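Local coordinates for calcium-binding EF hand family protein (Arabidopsis thaliana, PDB 6YIG), which probably works as a calcium-binding adaptor in plant endocytosis, through an N-terminal EH domain that carries a calcium-loaded EF-hand, at residues G26-S29 / G30-V34; L47-I50 / W51-D55; N66-N69 / S70-V74; I87-A91 / L92-A96. All coordinates share one frame; numbering follows the deposited sequence. Where two conformers were deposited one is given.

How the contacts relate
The four contacts illustrate how one helical repertoire of local bonds is adapted to different places in a small EH domain. Contact 1 and contact 2 both lie at metal-binding loops, but at opposite ends of them: 26-34 runs from the calcium loop into the following helix, whereas 47-55 covers the last turns of a helix and the aspartate just after it, which binds sodium. Contact 3, whose centre lies about 2 Å from that of the chain, is buried, pairing an aromatic ring with a leucine on one side and carrying an amide-guanidinium bond on another. Contact 4 is a surface contact at the last helix, with an asparagine pair and one threonine hydroxyl. Contacts 2 and 4 both pack on contact 3.

Contact 1. Residues G26-S29 / G30-V34; sequences GRIS and GAEAV. With CA (calcium ion), chain B.
Glu32 OE1 is gripped from two directions, by the calcium ion at 2.4 Å and by the backbone amide of Ser29, whose N lies 2.9 Å from OE1. The N-H points at the oxygen almost straight, at 167°, but reaches it from above the carboxylate plane. OE2 of the same glutamate also binds the metal, at 2.6 Å, so the carboxylate is bidentate. Arg27 contributes its carbonyl oxygen, O to calcium 2.3 Å, and water 1 takes a further place. Asp21, Asp23 and Asp25 complete the sphere, in the manner of a canonical EF-hand loop in which the last ligand is supplied by the helix that follows.

Ser29 ties that helix to the loop. Its hydroxyl, turned between the backbone N and the carbonyl carbon (chi1 70°), accepts from Glu32 N with OG 3.1 Å from it. Together with the return bond from Ser29 N to the glutamate carboxylate this makes a capping box, with Ser29 at the N-cap. The first helical turn is carried on by Ala33 N, 2.9 Å from Ser29 O. Ile28 CG2 lies against Glu32 CB and Ala33 CB, the latter at 4.1 Å, while the isoleucine also packs on Phe17 of helix 12-20.

Capping and metal binding thus share one carboxylate. The Ser29 amide would help to fix the rotation of the glutamate, and the calcium charge would probably polarise OE1 and keep the group ionised, which suggests that ion binding and the start of helix 30-37 are coupled.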
# COMPACT_ATOMS: atom_id res chain seq x y z
N GLY A 26 -5.34 -1.99 -14.55
CA GLY A 26 -3.93 -2.10 -14.21
C GLY A 26 -3.42 -0.98 -13.35
O GLY A 26 -2.20 -0.87 -13.17
N ARG A 27 -4.31 -0.15 -12.83
CA ARG A 27 -3.97 0.96 -11.95
C ARG A 27 -4.93 0.96 -10.76
O ARG A 27 -6.08 0.55 -10.90
CB ARG A 27 -4.11 2.32 -12.66
CG ARG A 27 -3.41 2.45 -14.00
CD ARG A 27 -3.77 3.81 -14.61
NE ARG A 27 -5.18 3.90 -14.97
CZ ARG A 27 -5.72 4.93 -15.61
NH1 ARG A 27 -4.97 5.96 -15.96
NH2 ARG A 27 -7.02 4.93 -15.91
N ILE A 28 -4.47 1.45 -9.61
CA ILE A 28 -5.34 1.63 -8.46
C ILE A 28 -5.72 3.11 -8.38
O ILE A 28 -4.88 3.98 -8.11
CB ILE A 28 -4.71 1.15 -7.14
CG1 ILE A 28 -4.16 -0.26 -7.26
CG2 ILE A 28 -5.74 1.28 -6.00
CD1 ILE A 28 -5.15 -1.28 -7.78
N SER A 29 -6.99 3.39 -8.61
CA SER A 29 -7.51 4.73 -8.52
C SER A 29 -7.71 5.13 -7.06
O SER A 29 -7.69 4.30 -6.15
CB SER A 29 -8.84 4.83 -9.24
OG SER A 29 -9.82 4.11 -8.51
N GLY A 30 -7.90 6.44 -6.85
CA GLY A 30 -8.21 6.91 -5.50
C GLY A 30 -9.39 6.19 -4.88
O GLY A 30 -9.33 5.77 -3.72
N ALA A 31 -10.48 6.04 -5.63
CA ALA A 31 -11.67 5.38 -5.09
C ALA A 31 -11.39 3.93 -4.78
O ALA A 31 -11.90 3.38 -3.79
CB ALA A 31 -12.83 5.49 -6.09
N GLU A 32 -10.64 3.26 -5.65
CA GLU A 32 -10.28 1.87 -5.41
C GLU A 32 -9.45 1.75 -4.15
O GLU A 32 -9.61 0.79 -3.39
CB GLU A 32 -9.53 1.33 -6.63
CG GLU A 32 -10.45 1.02 -7.82
CD GLU A 32 -9.72 0.69 -9.10
OE1 GLU A 32 -8.50 0.93 -9.19
OE2 GLU A 32 -10.40 0.18 -10.03
N ALA A 33 -8.54 2.69 -3.91
CA ALA A 33 -7.72 2.66 -2.70
C ALA A 33 -8.56 2.93 -1.46
O ALA A 33 -8.38 2.28 -0.43
CB ALA A 33 -6.59 3.67 -2.79
N VAL A 34 -9.49 3.89 -1.53
CA VAL A 34 -10.34 4.15 -0.39
C VAL A 34 -11.08 2.87 -0.01
O VAL A 34 -11.11 2.48 1.15
CB VAL A 34 -11.32 5.31 -0.66
CG1 VAL A 34 -12.43 5.32 0.40
CG2 VAL A 34 -10.59 6.64 -0.74
CA CA B . -8.27 0.31 -11.53
O HOH W 1 -8.52 2.60 -12.06

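Contact 2. Residues L47-I50 / W51-D55; sequences LAQI and WSLSD. With NA (sodium ion), chain C.
The helix leading into the second EF-hand-like loop of this EH domain, 44-54, is held through its last turns by the bond from Leu53 N to Gln49 O and its neighbours, and it passes directly into the aspartate that binds sodium. Trp51 N bonds to Leu47 O and Ser52 N to Ala48 O in the regular i to i+4 pattern. At the end of the series Ile50 O is served differently. The Ser54 hydroxyl donates to it, OG to O 2.8 Å, from above the carbonyl plane, whereas Ser54 N, at 3.0 Å from the same oxygen, makes a weak, bent bond. The side chain therefore supports the carbonyl where the backbone bond falters. With OG beside its own backbone N (chi1 -64°), Ser54 reaches back along the helix to that oxygen.

On the flank, Gln49 and Leu53 lie alongside each other and point the same way, Gln49 CG to Leu53 CD1 4.0 Å. Ile50 faces inward and packs on Ser70, Leu73 and Val74 of helix 64-78.

Trp51 is turned along the helix toward the loop, and Asp55 CB sits 4.2 Å above one face of its indole, offset toward the rim. The six-membered part of the indole packs on Ala33 of helix 30-37. Asp55 itself leaves helical geometry. Its OD2 accepts from Gly60 N, and Ser57, Ser59 and Phe61 provide the other protein ligands. Waters 2 and 3 also bind the ion, and Asp55 OD1 meets the sodium at 2.3 Å.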
# COMPACT_ATOMS: atom_id res chain seq x y z
N LEU A 47 -3.97 6.78 6.31
CA LEU A 47 -4.18 6.33 4.94
C LEU A 47 -4.02 7.47 3.95
O LEU A 47 -3.51 7.27 2.85
CB LEU A 47 -5.56 5.69 4.80
CG LEU A 47 -5.72 4.36 5.54
CD1 LEU A 47 -7.17 3.93 5.56
CD2 LEU A 47 -4.80 3.33 4.92
N ALA A 48 -4.43 8.69 4.33
CA ALA A 48 -4.17 9.85 3.49
C ALA A 48 -2.68 10.07 3.29
O ALA A 48 -2.23 10.36 2.18
CB ALA A 48 -4.80 11.11 4.10
N GLN A 49 -1.89 9.93 4.36
CA GLN A 49 -0.45 10.14 4.25
C GLN A 49 0.19 9.07 3.38
O GLN A 49 1.07 9.37 2.58
CB GLN A 49 0.19 10.18 5.64
CG GLN A 49 1.66 10.56 5.64
CD GLN A 49 2.20 10.83 7.05
OE1 GLN A 49 2.91 10.02 7.63
NE2 GLN A 49 1.86 11.99 7.60
N ILE A 50 -0.28 7.82 3.51
CA ILE A 50 0.23 6.73 2.68
C ILE A 50 -0.11 6.97 1.21
O ILE A 50 0.75 6.81 0.34
CB ILE A 50 -0.31 5.39 3.20
CG1 ILE A 50 0.38 5.05 4.52
CG2 ILE A 50 -0.09 4.28 2.20
CD1 ILE A 50 -0.20 3.92 5.26
N TRP A 51 -1.34 7.40 0.92
CA TRP A 51 -1.73 7.67 -0.46
C TRP A 51 -0.85 8.76 -1.05
O TRP A 51 -0.33 8.62 -2.16
CB TRP A 51 -3.22 8.08 -0.52
CG TRP A 51 -3.58 8.59 -1.89
CD1 TRP A 51 -3.60 9.89 -2.31
CD2 TRP A 51 -3.90 7.80 -3.04
NE1 TRP A 51 -3.94 9.96 -3.63
CE2 TRP A 51 -4.12 8.69 -4.11
CE3 TRP A 51 -4.05 6.43 -3.27
CZ2 TRP A 51 -4.48 8.25 -5.38
CZ3 TRP A 51 -4.41 6.01 -4.52
CH2 TRP A 51 -4.60 6.91 -5.57
N SER A 52 -0.68 9.87 -0.32
CA SER A 52 0.14 10.98 -0.79
C SER A 52 1.55 10.51 -1.11
O SER A 52 2.11 10.85 -2.17
CB SER A 52 0.15 12.09 0.27
OG SER A 52 0.97 13.18 -0.10
N LEU A 53 2.13 9.69 -0.24
CA LEU A 53 3.50 9.25 -0.41
C LEU A 53 3.63 8.27 -1.56
O LEU A 53 4.71 8.15 -2.16
CB LEU A 53 3.99 8.56 0.85
CG LEU A 53 4.16 9.46 2.06
CD1 LEU A 53 4.30 8.59 3.30
CD2 LEU A 53 5.39 10.34 1.93
N SER A 54 2.55 7.58 -1.88
CA SER A 54 2.59 6.49 -2.85
C SER A 54 2.31 6.96 -4.27
O SER A 54 2.80 6.34 -5.22
CB SER A 54 1.57 5.41 -2.48
OG SER A 54 1.90 4.81 -1.24
N ASP A 55 1.48 7.97 -4.44
CA ASP A 55 1.17 8.52 -5.76
C ASP A 55 2.32 9.45 -6.12
O ASP A 55 2.22 10.68 -6.06
CB ASP A 55 -0.18 9.22 -5.76
CG ASP A 55 -0.56 9.72 -7.15
OD1 ASP A 55 0.12 9.36 -8.14
OD2 ASP A 55 -1.54 10.49 -7.24
NA NA C . 0.43 8.06 -10.03
O HOH W 2 0.43 6.82 -12.36
O HOH W 3 2.52 7.35 -9.48

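Contact 3. Residues N66-N69 / S70-V74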
# COMPACT_ATOMS: atom_id res chain seq x y z
N ASN A 66 3.80 1.40 -6.99
CA ASN A 66 3.28 2.37 -6.03
C ASN A 66 2.33 1.70 -5.03
O ASN A 66 2.29 2.04 -3.84
CB ASN A 66 2.46 3.48 -6.71
CG ASN A 66 3.21 4.30 -7.76
OD1 ASN A 66 2.56 4.79 -8.70
ND2 ASN A 66 4.51 4.52 -7.58
N PHE A 67 1.47 0.81 -5.55
CA PHE A 67 0.52 0.14 -4.69
C PHE A 67 1.21 -0.83 -3.76
O PHE A 67 0.86 -0.91 -2.57
CB PHE A 67 -0.55 -0.59 -5.52
CG PHE A 67 -1.62 -1.22 -4.68
CD1 PHE A 67 -2.53 -0.44 -4.00
CD2 PHE A 67 -1.71 -2.59 -4.56
CE1 PHE A 67 -3.52 -1.04 -3.21
CE2 PHE A 67 -2.69 -3.18 -3.77
CZ PHE A 67 -3.59 -2.41 -3.12
N TYR A 68 2.20 -1.57 -4.26
CA TYR A 68 2.95 -2.44 -3.35
C TYR A 68 3.62 -1.61 -2.26
O TYR A 68 3.66 -2.03 -1.10
CB TYR A 68 3.98 -3.26 -4.10
CG TYR A 68 3.51 -4.39 -4.99
CD1 TYR A 68 2.19 -4.54 -5.38
CD2 TYR A 68 4.43 -5.28 -5.49
CE1 TYR A 68 1.81 -5.54 -6.25
CE2 TYR A 68 4.07 -6.29 -6.34
CZ TYR A 68 2.75 -6.43 -6.71
OH TYR A 68 2.42 -7.47 -7.57
N ASN A 69 4.14 -0.43 -2.61
CA ASN A 69 4.71 0.42 -1.59
C ASN A 69 3.66 0.91 -0.60
O ASN A 69 3.92 0.98 0.61
CB ASN A 69 5.43 1.62 -2.21
CG ASN A 69 6.78 1.25 -2.80
OD1 ASN A 69 7.42 0.28 -2.39
ND2 ASN A 69 7.23 2.02 -3.76
N SER A 70 2.44 1.21 -1.08
CA SER A 70 1.40 1.59 -0.12
C SER A 70 1.06 0.42 0.80
O SER A 70 0.73 0.63 1.97
CB SER A 70 0.15 2.10 -0.83
OG SER A 70 -0.67 1.06 -1.36
N LEU A 71 1.11 -0.80 0.29
CA LEU A 71 0.89 -1.99 1.13
C LEU A 71 1.98 -2.12 2.18
O LEU A 71 1.70 -2.46 3.35
CB LEU A 71 0.84 -3.24 0.24
CG LEU A 71 -0.41 -3.40 -0.63
CD1 LEU A 71 -0.18 -4.55 -1.63
CD2 LEU A 71 -1.68 -3.58 0.17
N ARG A 72 3.24 -1.86 1.80
CA ARG A 72 4.33 -1.93 2.76
C ARG A 72 4.17 -0.89 3.85
O ARG A 72 4.40 -1.17 5.03
CB ARG A 72 5.68 -1.73 2.05
CG ARG A 72 6.03 -2.85 1.10
CD ARG A 72 7.36 -2.61 0.38
NE ARG A 72 7.64 -3.77 -0.48
CZ ARG A 72 7.43 -3.81 -1.79
NH1 ARG A 72 7.01 -2.75 -2.46
NH2 ARG A 72 7.66 -4.93 -2.45
N LEU A 73 3.79 0.33 3.48
CA LEU A 73 3.57 1.36 4.49
C LEU A 73 2.41 0.98 5.40
O LEU A 73 2.45 1.28 6.60
CB LEU A 73 3.34 2.69 3.81
CG LEU A 73 4.55 3.28 3.12
CD1 LEU A 73 4.16 4.50 2.29
CD2 LEU A 73 5.66 3.62 4.11
N VAL A 74 1.36 0.36 4.84
CA VAL A 74 0.26 -0.13 5.67
C VAL A 74 0.75 -1.16 6.68
O VAL A 74 0.38 -1.12 7.86
CB VAL A 74 -0.89 -0.66 4.81
CG1 VAL A 74 -1.87 -1.47 5.64
CG2 VAL A 74 -1.59 0.49 4.10
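Arg72 lies back over the preceding turn of helix 64-78. Its CB rests 3.5 Å from Asn69 O, and CG, beside the backbone N, comes to 3.3 Å from Tyr68 O. The chain then runs extended through CD to NE, with CD near both Asn69 OD1 and Tyr68 O. At the tip the guanidinium turns so that NH1 meets Asn69 OD1 at 3.1 Å. The bond is weak, bent to 133°, although the oxygen lies at the edge of the guanidinium close to its plane, and the asparagine amide is rotated 61° from that plane. Arg72 NH1 also touches Tyr68 CB, at 3.5 Å. Beyond the turn, Arg72 forms a cation-pi contact with Phe13, and its NE makes a weak bond to Ala97 O.

The buried side of the same helix is built otherwise. Phe67, its ring anti to the backbone N (chi1 -176°), presents one face to Leu71, whose CG stands 4.2 Å from the ring centroid in a CH-pi contact. Leu71 CD1 closes on Phe67 CE2 at 3.6 Å. The carbonyl of Phe67 takes the usual helical bond from Leu71 N. Ser70 was modelled in two conformers, and in the one described its OG adds a second bond of 2.8 Å to Phe67 O, in the carbonyl plane and on a lone pair.

Phe36 meets the Phe67 ring edge-to-face, and Phe37 covers Leu71, an arrangement in keeping with the exiting helix of the second EF-hand, packed at the centre of the EH domain.

Contact 4. Residues I87-A91 / L92-A96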
# COMPACT_ATOMS: atom_id res chain seq x y z
N ILE A 87 11.66 6.11 7.99
CA ILE A 87 10.92 4.88 7.72
C ILE A 87 10.30 4.94 6.33
O ILE A 87 10.32 3.96 5.59
CB ILE A 87 9.84 4.67 8.80
CG1 ILE A 87 10.48 4.19 10.10
CG2 ILE A 87 8.77 3.72 8.31
CD1 ILE A 87 9.55 4.22 11.30
N VAL A 88 9.73 6.09 5.97
CA VAL A 88 9.12 6.25 4.65
C VAL A 88 10.17 6.03 3.56
O VAL A 88 9.95 5.28 2.61
CB VAL A 88 8.49 7.66 4.55
CG1 VAL A 88 8.24 8.03 3.10
CG2 VAL A 88 7.22 7.69 5.37
N ASN A 89 11.33 6.67 3.70
CA ASN A 89 12.37 6.51 2.69
C ASN A 89 12.86 5.07 2.65
O ASN A 89 13.20 4.54 1.58
CB ASN A 89 13.51 7.46 2.98
CG ASN A 89 14.59 7.40 1.92
OD1 ASN A 89 14.37 7.78 0.78
ND2 ASN A 89 15.75 6.93 2.30
N ALA A 90 12.92 4.41 3.81
CA ALA A 90 13.40 3.03 3.83
C ALA A 90 12.47 2.14 3.02
O ALA A 90 12.94 1.26 2.28
CB ALA A 90 13.50 2.51 5.25
N ALA A 91 11.16 2.38 3.11
CA ALA A 91 10.20 1.54 2.39
C ALA A 91 10.12 1.89 0.90
O ALA A 91 9.77 1.05 0.07
CB ALA A 91 8.81 1.70 3.01
N LEU A 92 10.40 3.13 0.54
CA LEU A 92 10.17 3.62 -0.81
C LEU A 92 11.43 3.65 -1.66
O LEU A 92 11.32 3.55 -2.89
CB LEU A 92 9.60 5.05 -0.77
CG LEU A 92 8.26 5.19 -0.05
CD1 LEU A 92 7.79 6.63 -0.21
CD2 LEU A 92 7.24 4.23 -0.57
N ASN A 93 12.61 3.70 -1.05
CA ASN A 93 13.83 3.96 -1.80
C ASN A 93 15.02 3.08 -1.41
O ASN A 93 16.14 3.38 -1.85
CB ASN A 93 14.25 5.44 -1.63
CG ASN A 93 13.32 6.40 -2.34
OD1 ASN A 93 12.99 6.21 -3.51
ND2 ASN A 93 12.90 7.45 -1.64
N THR A 94 14.83 2.03 -0.62
CA THR A 94 15.94 1.19 -0.19
C THR A 94 15.53 -0.27 -0.25
O THR A 94 14.34 -0.59 -0.31
CB THR A 94 16.42 1.53 1.24
OG1 THR A 94 15.59 0.84 2.18
CG2 THR A 94 16.41 3.04 1.51
N PRO A 95 16.50 -1.19 -0.25
CA PRO A 95 16.15 -2.62 -0.24
C PRO A 95 15.55 -3.09 1.07
O PRO A 95 15.11 -4.25 1.14
CB PRO A 95 17.49 -3.32 -0.54
CG PRO A 95 18.53 -2.30 -0.25
CD PRO A 95 17.93 -0.95 -0.46
N ALA A 96 15.47 -2.24 2.10
CA ALA A 96 14.71 -2.61 3.29
C ALA A 96 13.26 -2.92 2.94
O ALA A 96 12.58 -3.65 3.66
CB ALA A 96 14.77 -1.48 4.31
O HOH W 4 12.37 0.46 -2.15
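An ST turn at Thr94 lies in the chain that follows helix 85-93, and its hydroxyl joins the two sides of the contact. Thr94 OG1 donates to Ala90 O at 2.7 Å, lying in the carbonyl plane on a lone pair, and accepts from Ala96 N at 3.1 Å, the bond that defines the turn. With OG1 set between the backbone N and the carbonyl carbon (chi1 83°), the hydroxyl lies within reach of both partners. It probably stands in for the amide that a continuing helix would have offered to Ala90 O.

One residue earlier in the helix, Asn93 and Asn89 are joined through their side-chain amides. Asn93 ND2 donates to Asn89 OD1 at 2.9 Å with a fairly straight N-H (158°), and the acceptor lies in the amide plane of Asn93. The two amides are nevertheless rotated 50° apart. Their backbones are joined as well, by Asn93 N to Asn89 O.

Toward the body of the domain, Val88 and Leu92 run side by side, and Leu92 goes on to touch Asn69 of helix 64-78, while Ala91 packs on Leu73. Leu92 N makes weak bonds to both Val88 O and Asn89 O. Water 4 donates to Thr94 O at 2.9 Å and, weakly, to Ala91 O.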